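Local coordinates for protein glucokinase (Streptomyces griseus, PDB 3VGL) that probably phosphorylates D-glucose at the expense of ATP, giving glucose 6-phosphate and ADP, as a zinc-containing glucokinase of the ROK family, at residues F155-V160 and C174-A179; R182-Y187 and D231-L236. All blocks are in the same frame, centred on the assembly; numbering follows the deposited sequence.

Interaction 1: residues F155-V160 and C174-A179; sequences FGHIRV and CWEQYA. With ZN (zinc ion), chain B; BGC (beta-D-glucopyranose), chain D.
The imidazole of H157 meets C174 and the sugar at its edge: the SG of C174 lies in the plane of the ring, and O2 of the glucose also lies near that plane. Its two nitrogens have different jobs. ND1 binds the zinc ion at 2.1 Å, and SG of C174 binds the same ion at 2.3 Å, with C167 and C169 completing the four ligands. NE2 donates a hydrogen bond of 2.9 Å to glucose O2, so a histidine suits this place because it can hold metal and substrate at once, the metal bond fixing the ring's rotation. The carboxylate of E176, its plane turned 42° from the imidazole, accepts a hydrogen bond from glucose O1 at OE1 over 2.6 Å; N80 and the backbone of L134 also hold this group.

The indole of W175 receives F155 O at its edge, 3.4 Å from CE3. With CG anti to the backbone N (chi1 -169°), CG lies near CG1 of V160, which also packs on CB of W175. The other methyl of this branched valine, CG2, presses on CD2 of the Y178 ring at 3.5 Å.

Two backbone bonds tie the two segments of the loop together: E176 N to G156 O, and W175 N to I158 O at 2.8 Å, the latter nearly along the C=O axis. A CB at G156 would come within 3.0 Å of OE1 of E176, so the absence of a side chain lets the glucose-binding carboxylate sit there.

Both segments belong to the long loop between strand 143-144 and helix 181-194. Strands 125-130 and 134-140 pack against F155 and W175, helix 227-251 covers F155, V160 and W175, and a second subunit packs on I158 and R159.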
loop_
_atom_site.group_PDB
_atom_site.type_symbol
_atom_site.label_atom_id
_atom_site.label_comp_id
_atom_site.label_asym_id
_atom_site.label_seq_id
_atom_site.Cartn_x
_atom_site.Cartn_y
_atom_site.Cartn_z
ATOM N N PHE A 155 12.473 -3.769 15.288
ATOM C CA PHE A 155 12.148 -4.022 13.886
ATOM C C PHE A 155 10.651 -4.284 13.665
ATOM O O PHE A 155 10.112 -4.062 12.562
ATOM C CB PHE A 155 12.862 -5.287 13.385
ATOM C CG PHE A 155 14.368 -5.256 13.485
ATOM C CD1 PHE A 155 15.089 -4.060 13.540
ATOM C CD2 PHE A 155 15.061 -6.461 13.441
ATOM C CE1 PHE A 155 16.505 -4.082 13.602
ATOM C CE2 PHE A 155 16.446 -6.499 13.507
ATOM C CZ PHE A 155 17.175 -5.317 13.594
ATOM N N GLY A 156 9.978 -4.748 14.717
ATOM C CA GLY A 156 8.554 -5.083 14.609
ATOM C C GLY A 156 7.676 -3.908 14.266
ATOM O O GLY A 156 6.563 -4.084 13.799
ATOM N N HIS A 157 8.195 -2.689 14.488
ATOM C CA HIS A 157 7.389 -1.486 14.268
ATOM C C HIS A 157 7.882 -0.614 13.131
ATOM O O HIS A 157 7.469 0.533 12.981
ATOM C CB HIS A 157 7.209 -0.725 15.602
ATOM C CG HIS A 157 6.766 -1.637 16.683
ATOM N ND1 HIS A 157 5.484 -2.148 16.732
ATOM C CD2 HIS A 157 7.479 -2.271 17.654
ATOM C CE1 HIS A 157 5.413 -3.019 17.729
ATOM N NE2 HIS A 157 6.605 -3.114 18.299
ATOM N N ILE A 158 8.714 -1.199 12.275
ATOM C CA ILE A 158 9.011 -0.578 10.974
ATOM C C ILE A 158 7.733 -0.674 10.144
ATOM O O ILE A 158 7.055 -1.697 10.150
ATOM C CB ILE A 158 10.127 -1.374 10.240
ATOM C CG1 ILE A 158 11.450 -1.222 11.010
ATOM C CG2 ILE A 158 10.279 -0.914 8.775
ATOM C CD1 ILE A 158 12.426 -2.347 10.615
ATOM N N ARG A 159 7.383 0.384 9.436
ATOM C CA ARG A 159 6.115 0.405 8.685
ATOM C C ARG A 159 6.328 -0.249 7.336
ATOM O O ARG A 159 7.100 0.255 6.493
ATOM C CB ARG A 159 5.657 1.842 8.479
ATOM C CG ARG A 159 4.320 1.901 7.773
ATOM C CD ARG A 159 3.871 3.324 7.485
ATOM N NE ARG A 159 4.680 3.956 6.439
ATOM C CZ ARG A 159 4.406 5.141 5.914
ATOM N NH1 ARG A 159 5.214 5.668 4.994
ATOM N NH2 ARG A 159 3.302 5.787 6.289
ATOM N N VAL A 160 5.680 -1.376 7.144
ATOM C CA VAL A 160 5.783 -2.094 5.876
ATOM C C VAL A 160 4.590 -1.837 4.962
ATOM O O VAL A 160 4.750 -1.944 3.739
ATOM C CB VAL A 160 6.048 -3.615 6.047
ATOM C CG1 VAL A 160 7.377 -3.826 6.782
ATOM C CG2 VAL A 160 4.914 -4.338 6.753
ATOM N N CYS A 174 2.771 -1.835 10.831
ATOM C CA CYS A 174 4.008 -2.402 11.387
ATOM C C CYS A 174 4.318 -3.813 10.904
ATOM O O CYS A 174 3.425 -4.688 10.762
ATOM C CB CYS A 174 3.872 -2.430 12.892
ATOM S SG CYS A 174 3.691 -0.824 13.642
ATOM N N TRP A 175 5.611 -4.054 10.662
ATOM C CA TRP A 175 6.061 -5.369 10.227
ATOM C C TRP A 175 5.489 -6.520 11.080
ATOM O O TRP A 175 5.086 -7.550 10.553
ATOM C CB TRP A 175 7.602 -5.397 10.194
ATOM C CG TRP A 175 8.202 -6.602 9.505
ATOM C CD1 TRP A 175 7.604 -7.435 8.577
ATOM C CD2 TRP A 175 9.552 -7.021 9.616
ATOM N NE1 TRP A 175 8.509 -8.390 8.159
ATOM C CE2 TRP A 175 9.715 -8.142 8.771
ATOM C CE3 TRP A 175 10.646 -6.557 10.362
ATOM C CZ2 TRP A 175 10.937 -8.832 8.663
ATOM C CZ3 TRP A 175 11.870 -7.226 10.241
ATOM C CH2 TRP A 175 11.994 -8.361 9.404
ATOM N N GLU A 176 5.423 -6.333 12.388
ATOM C CA GLU A 176 4.981 -7.436 13.230
ATOM C C GLU A 176 3.536 -7.854 12.992
ATOM O O GLU A 176 3.171 -8.997 13.282
ATOM C CB GLU A 176 5.271 -7.163 14.701
ATOM C CG GLU A 176 4.227 -6.487 15.480
ATOM C CD GLU A 176 4.493 -6.593 17.009
ATOM O OE1 GLU A 176 5.661 -6.705 17.405
ATOM O OE2 GLU A 176 3.514 -6.553 17.791
ATOM N N GLN A 177 2.705 -6.966 12.433
ATOM C CA GLN A 177 1.327 -7.366 12.097
ATOM C C GLN A 177 1.260 -8.306 10.900
ATOM O O GLN A 177 0.237 -8.952 10.703
ATOM C CB GLN A 177 0.440 -6.131 11.855
ATOM C CG GLN A 177 0.307 -5.257 13.101
ATOM C CD GLN A 177 -0.219 -6.051 14.268
ATOM O OE1 GLN A 177 -1.172 -6.862 14.123
ATOM N NE2 GLN A 177 0.402 -5.865 15.423
ATOM N N TYR A 178 2.377 -8.389 10.149
ATOM C CA TYR A 178 2.464 -9.218 8.927
ATOM C C TYR A 178 3.384 -10.410 9.096
ATOM O O TYR A 178 3.224 -11.418 8.404
ATOM C CB TYR A 178 2.919 -8.367 7.728
ATOM C CG TYR A 178 1.963 -7.218 7.483
ATOM C CD1 TYR A 178 0.812 -7.408 6.728
ATOM C CD2 TYR A 178 2.159 -5.987 8.116
ATOM C CE1 TYR A 178 -0.105 -6.364 6.532
ATOM C CE2 TYR A 178 1.256 -4.936 7.925
ATOM C CZ TYR A 178 0.132 -5.151 7.146
ATOM O OH TYR A 178 -0.818 -4.153 6.936
ATOM N N ALA A 179 4.343 -10.292 10.008
ATOM C CA ALA A 179 5.270 -11.407 10.260
ATOM C C ALA A 179 5.428 -11.580 11.769
ATOM O O ALA A 179 6.082 -10.757 12.446
ATOM C CB ALA A 179 6.627 -11.130 9.612
HETATM ZN ZN ZN B . 3.717 -1.405 15.854
HETATM C C2 BGC D . 8.104 -5.468 21.049
HETATM C C3 BGC D . 9.587 -5.821 21.136
HETATM C C4 BGC D . 9.795 -7.314 21.394
HETATM C C5 BGC D . 8.994 -8.083 20.357
HETATM C C6 BGC D . 9.106 -9.599 20.549
HETATM C C1 BGC D . 7.454 -6.364 20.000
HETATM O O1 BGC D . 6.070 -6.154 19.946
HETATM O O2 BGC D . 8.012 -4.105 20.592
HETATM O O3 BGC D . 10.207 -5.086 22.145
HETATM O O4 BGC D . 11.167 -7.629 21.238
HETATM O O5 BGC D . 7.621 -7.725 20.394
HETATM O O6 BGC D . 8.635 -9.984 21.829
#

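Interaction 2: residues R182-Y187 and D231-L236; sequences RALVRY and DSFREL. With ANP (phosphoaminophosphonic acid-adenylate ester), chain E.
Y187 meets S232, E235 and L236 with its CB and ring, while its hydroxyl bonds elsewhere. Its CB lies 4.0 Å from CB of S232, a residue small enough to let the two backbones come together, their CA atoms 5.2 Å apart. CG stands anti to the carbonyl carbon (chi1 -64°). One face of the ring receives CG of E235, which sits 3.4 Å from the ring centroid and only 4° off the normal, a CH-pi contact in which every ring carbon lies at a similar distance from that methylene. On the opposite face, nearer the rim, is the carbonyl oxygen of A183, so the ring is sandwiched. CE2 approaches the backbone N of L236 at 3.8 Å, and the hydroxyl at the tip passes beyond this helix to bond with Y178 O. A phenylalanine here would keep the ring between its two neighbours but would probably leave Y178 O without its hydroxyl partner.

The glutamate serves with its apolar middle: CG stays on the ring, while a bend at chi2 turns the carboxylate carbon aside, and the carboxylate forms a salt bridge with R238 and accepts a hydrogen bond from W239. One turn earlier on the first helix, L184 supplies the greasy end. Its CD1 stands over the centre of the F233 ring, 4.0 Å from the centroid, and also touches CD2 of L236 at 4.1 Å. CD2 reaches CZ of F233 and, at 3.9 Å, C2 of the adenine, a branched leucine thus serving helix and nucleotide together.

The axes of the segments 182-187 and 231-236 approach to 8.7 Å, their N-to-C directions 135° apart, an oblique, roughly antiparallel pair. Helix 181-194 lines the nucleotide pocket of this actin-like ATPase fold, and helix 227-251 backs it.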
loop_
_atom_site.group_PDB
_atom_site.type_symbol
_atom_site.label_atom_id
_atom_site.label_comp_id
_atom_site.label_asym_id
_atom_site.label_seq_id
_atom_site.Cartn_x
_atom_site.Cartn_y
_atom_site.Cartn_z
ATOM N N ARG A 182 1.547 -14.595 15.724
ATOM C CA ARG A 182 0.149 -14.162 15.683
ATOM C C ARG A 182 -0.347 -13.984 14.261
ATOM O O ARG A 182 -1.490 -14.340 13.984
ATOM C CB ARG A 182 -0.111 -12.892 16.508
ATOM C CG ARG A 182 -0.192 -13.141 17.965
ATOM C CD ARG A 182 -0.738 -11.922 18.689
ATOM N NE ARG A 182 -0.940 -12.271 20.094
ATOM C CZ ARG A 182 -1.164 -11.383 21.053
ATOM N NH1 ARG A 182 -1.331 -11.790 22.303
ATOM N NH2 ARG A 182 -1.210 -10.091 20.755
ATOM N N ALA A 183 0.504 -13.432 13.376
ATOM C CA ALA A 183 0.152 -13.277 11.968
ATOM C C ALA A 183 -0.021 -14.646 11.317
ATOM O O ALA A 183 -0.978 -14.851 10.574
ATOM C CB ALA A 183 1.197 -12.446 11.202
ATOM N N LEU A 184 0.888 -15.578 11.609
ATOM C CA LEU A 184 0.717 -16.954 11.119
ATOM C C LEU A 184 -0.664 -17.528 11.470
ATOM O O LEU A 184 -1.346 -18.091 10.600
ATOM C CB LEU A 184 1.830 -17.854 11.667
ATOM C CG LEU A 184 1.759 -19.327 11.209
ATOM C CD1 LEU A 184 2.097 -19.433 9.711
ATOM C CD2 LEU A 184 2.742 -20.093 12.057
ATOM N N VAL A 185 -1.051 -17.402 12.743
ATOM C CA VAL A 185 -2.353 -17.882 13.194
ATOM C C VAL A 185 -3.469 -17.176 12.439
ATOM O O VAL A 185 -4.436 -17.814 12.003
ATOM C CB VAL A 185 -2.491 -17.727 14.711
ATOM C CG1 VAL A 185 -3.919 -18.027 15.166
ATOM C CG2 VAL A 185 -1.494 -18.643 15.393
ATOM N N ARG A 186 -3.333 -15.865 12.255
ATOM C CA ARG A 186 -4.304 -15.115 11.486
ATOM C C ARG A 186 -4.455 -15.632 10.063
ATOM O O ARG A 186 -5.586 -15.803 9.572
ATOM C CB ARG A 186 -4.031 -13.613 11.516
ATOM C CG ARG A 186 -5.333 -12.839 11.416
ATOM C CD ARG A 186 -5.106 -11.359 11.365
ATOM N NE ARG A 186 -4.922 -11.020 9.975
ATOM C CZ ARG A 186 -3.775 -10.686 9.438
ATOM N NH1 ARG A 186 -2.681 -10.575 10.201
ATOM N NH2 ARG A 186 -3.739 -10.414 8.142
ATOM N N TYR A 187 -3.326 -15.925 9.412
ATOM C CA TYR A 187 -3.333 -16.393 8.035
ATOM C C TYR A 187 -4.033 -17.726 7.938
ATOM O O TYR A 187 -4.806 -17.963 7.006
ATOM C CB TYR A 187 -1.914 -16.531 7.479
ATOM C CG TYR A 187 -1.191 -15.196 7.392
ATOM C CD1 TYR A 187 -1.884 -14.018 7.073
ATOM C CD2 TYR A 187 0.176 -15.121 7.628
ATOM C CE1 TYR A 187 -1.221 -12.801 6.985
ATOM C CE2 TYR A 187 0.850 -13.900 7.551
ATOM C CZ TYR A 187 0.149 -12.754 7.221
ATOM O OH TYR A 187 0.819 -11.567 7.164
ATOM N N ASP A 231 0.116 -23.023 2.973
ATOM C CA ASP A 231 -0.154 -21.684 2.420
ATOM C C ASP A 231 0.049 -20.554 3.444
ATOM O O ASP A 231 0.493 -19.443 3.096
ATOM C CB ASP A 231 -1.561 -21.581 1.836
ATOM C CG ASP A 231 -1.713 -20.393 0.898
ATOM O OD1 ASP A 231 -0.837 -20.245 0.012
ATOM O OD2 ASP A 231 -2.684 -19.605 1.051
ATOM N N SER A 232 -0.291 -20.836 4.696
ATOM C CA SER A 232 -0.122 -19.855 5.780
ATOM C C SER A 232 1.365 -19.571 6.025
ATOM O O SER A 232 1.766 -18.410 6.256
ATOM C CB SER A 232 -0.787 -20.335 7.068
ATOM O OG SER A 232 -2.152 -20.631 6.848
ATOM N N PHE A 233 2.180 -20.623 6.015
ATOM C CA PHE A 233 3.618 -20.452 6.098
ATOM C C PHE A 233 4.157 -19.676 4.909
ATOM O O PHE A 233 5.067 -18.851 5.086
ATOM C CB PHE A 233 4.339 -21.798 6.274
ATOM C CG PHE A 233 4.430 -22.232 7.702
ATOM C CD1 PHE A 233 3.606 -23.243 8.174
ATOM C CD2 PHE A 233 5.295 -21.606 8.597
ATOM C CE1 PHE A 233 3.663 -23.655 9.508
ATOM C CE2 PHE A 233 5.362 -22.013 9.941
ATOM C CZ PHE A 233 4.531 -23.039 10.400
ATOM N N ARG A 234 3.595 -19.912 3.717
ATOM C CA ARG A 234 3.976 -19.140 2.509
ATOM C C ARG A 234 3.720 -17.646 2.702
ATOM O O ARG A 234 4.572 -16.814 2.358
ATOM C CB ARG A 234 3.262 -19.662 1.245
ATOM C CG ARG A 234 3.611 -18.863 -0.011
ATOM C CD ARG A 234 3.034 -19.473 -1.284
ATOM N NE ARG A 234 3.997 -19.355 -2.387
ATOM C CZ ARG A 234 4.935 -20.260 -2.682
ATOM N NH1 ARG A 234 5.766 -20.048 -3.694
ATOM N NH2 ARG A 234 5.050 -21.377 -1.972
ATOM N N GLU A 235 2.556 -17.314 3.267
ATOM C CA GLU A 235 2.207 -15.908 3.480
ATOM C C GLU A 235 3.111 -15.292 4.550
ATOM O O GLU A 235 3.584 -14.158 4.386
ATOM C CB GLU A 235 0.708 -15.754 3.844
ATOM C CG GLU A 235 0.226 -14.318 4.033
ATOM C CD GLU A 235 0.123 -13.516 2.759
ATOM O OE1 GLU A 235 0.186 -14.101 1.659
ATOM O OE2 GLU A 235 -0.017 -12.274 2.856
ATOM N N LEU A 236 3.359 -16.033 5.634
ATOM C CA LEU A 236 4.299 -15.551 6.672
ATOM C C LEU A 236 5.669 -15.261 6.065
ATOM O O LEU A 236 6.266 -14.216 6.317
ATOM C CB LEU A 236 4.431 -16.563 7.818
ATOM C CG LEU A 236 5.562 -16.322 8.816
ATOM C CD1 LEU A 236 5.340 -15.027 9.609
ATOM C CD2 LEU A 236 5.669 -17.524 9.763
HETATM P PB ANP E . 6.205 -15.217 23.347
HETATM O O1B ANP E . 5.924 -14.181 22.255
HETATM O O2B ANP E . 5.324 -15.142 24.560
HETATM N N3B ANP E . 7.832 -15.065 23.865
HETATM P PA ANP E . 6.342 -17.362 21.367
HETATM O O1A ANP E . 6.123 -18.869 21.529
HETATM O O2A ANP E . 7.670 -16.842 20.908
HETATM O O3A ANP E . 5.902 -16.680 22.763
HETATM O "O5'" ANP E . 5.234 -16.761 20.368
HETATM C "C5'" ANP E . 3.839 -17.038 20.530
HETATM C "C4'" ANP E . 3.150 -16.940 19.186
HETATM O "O4'" ANP E . 3.828 -17.761 18.224
HETATM C "C3'" ANP E . 1.739 -17.462 19.283
HETATM O "O3'" ANP E . 0.979 -16.814 18.259
HETATM C "C2'" ANP E . 1.931 -18.916 18.939
HETATM O "O2'" ANP E . 0.746 -19.506 18.433
HETATM C "C1'" ANP E . 3.037 -18.901 17.894
HETATM N N9 ANP E . 3.930 -20.065 18.038
HETATM C C8 ANP E . 4.752 -20.355 19.063
HETATM N N7 ANP E . 5.429 -21.523 18.823
HETATM C C5 ANP E . 5.031 -21.944 17.610
HETATM C C6 ANP E . 5.309 -23.109 16.721
HETATM N N6 ANP E . 6.198 -24.069 17.086
HETATM N N1 ANP E . 4.673 -23.146 15.531
HETATM C C2 ANP E . 3.777 -22.216 15.119
HETATM N N3 ANP E . 3.470 -21.143 15.884
HETATM C C4 ANP E . 4.051 -20.987 17.091
#

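How the interactions relate
Along the chain the two contacts come in series: interaction 1 closes at A179, and helix 181-194, which carries R182-Y187, begins directly afterwards. Their centres lie 14 Å apart, and they touch through the Y187 hydroxyl's hydrogen bond to Y178 O, while CB of A183 packs on Q177 O and Y178 O. Helix 227-251 is shared: it supplies D231-L236 to interaction 2, and its later residues W239 and L247 cover interaction 1. This helix thus packs against both contacts, and the zinc-bound, glucose-binding loop runs on into the helix that borders the nucleotide.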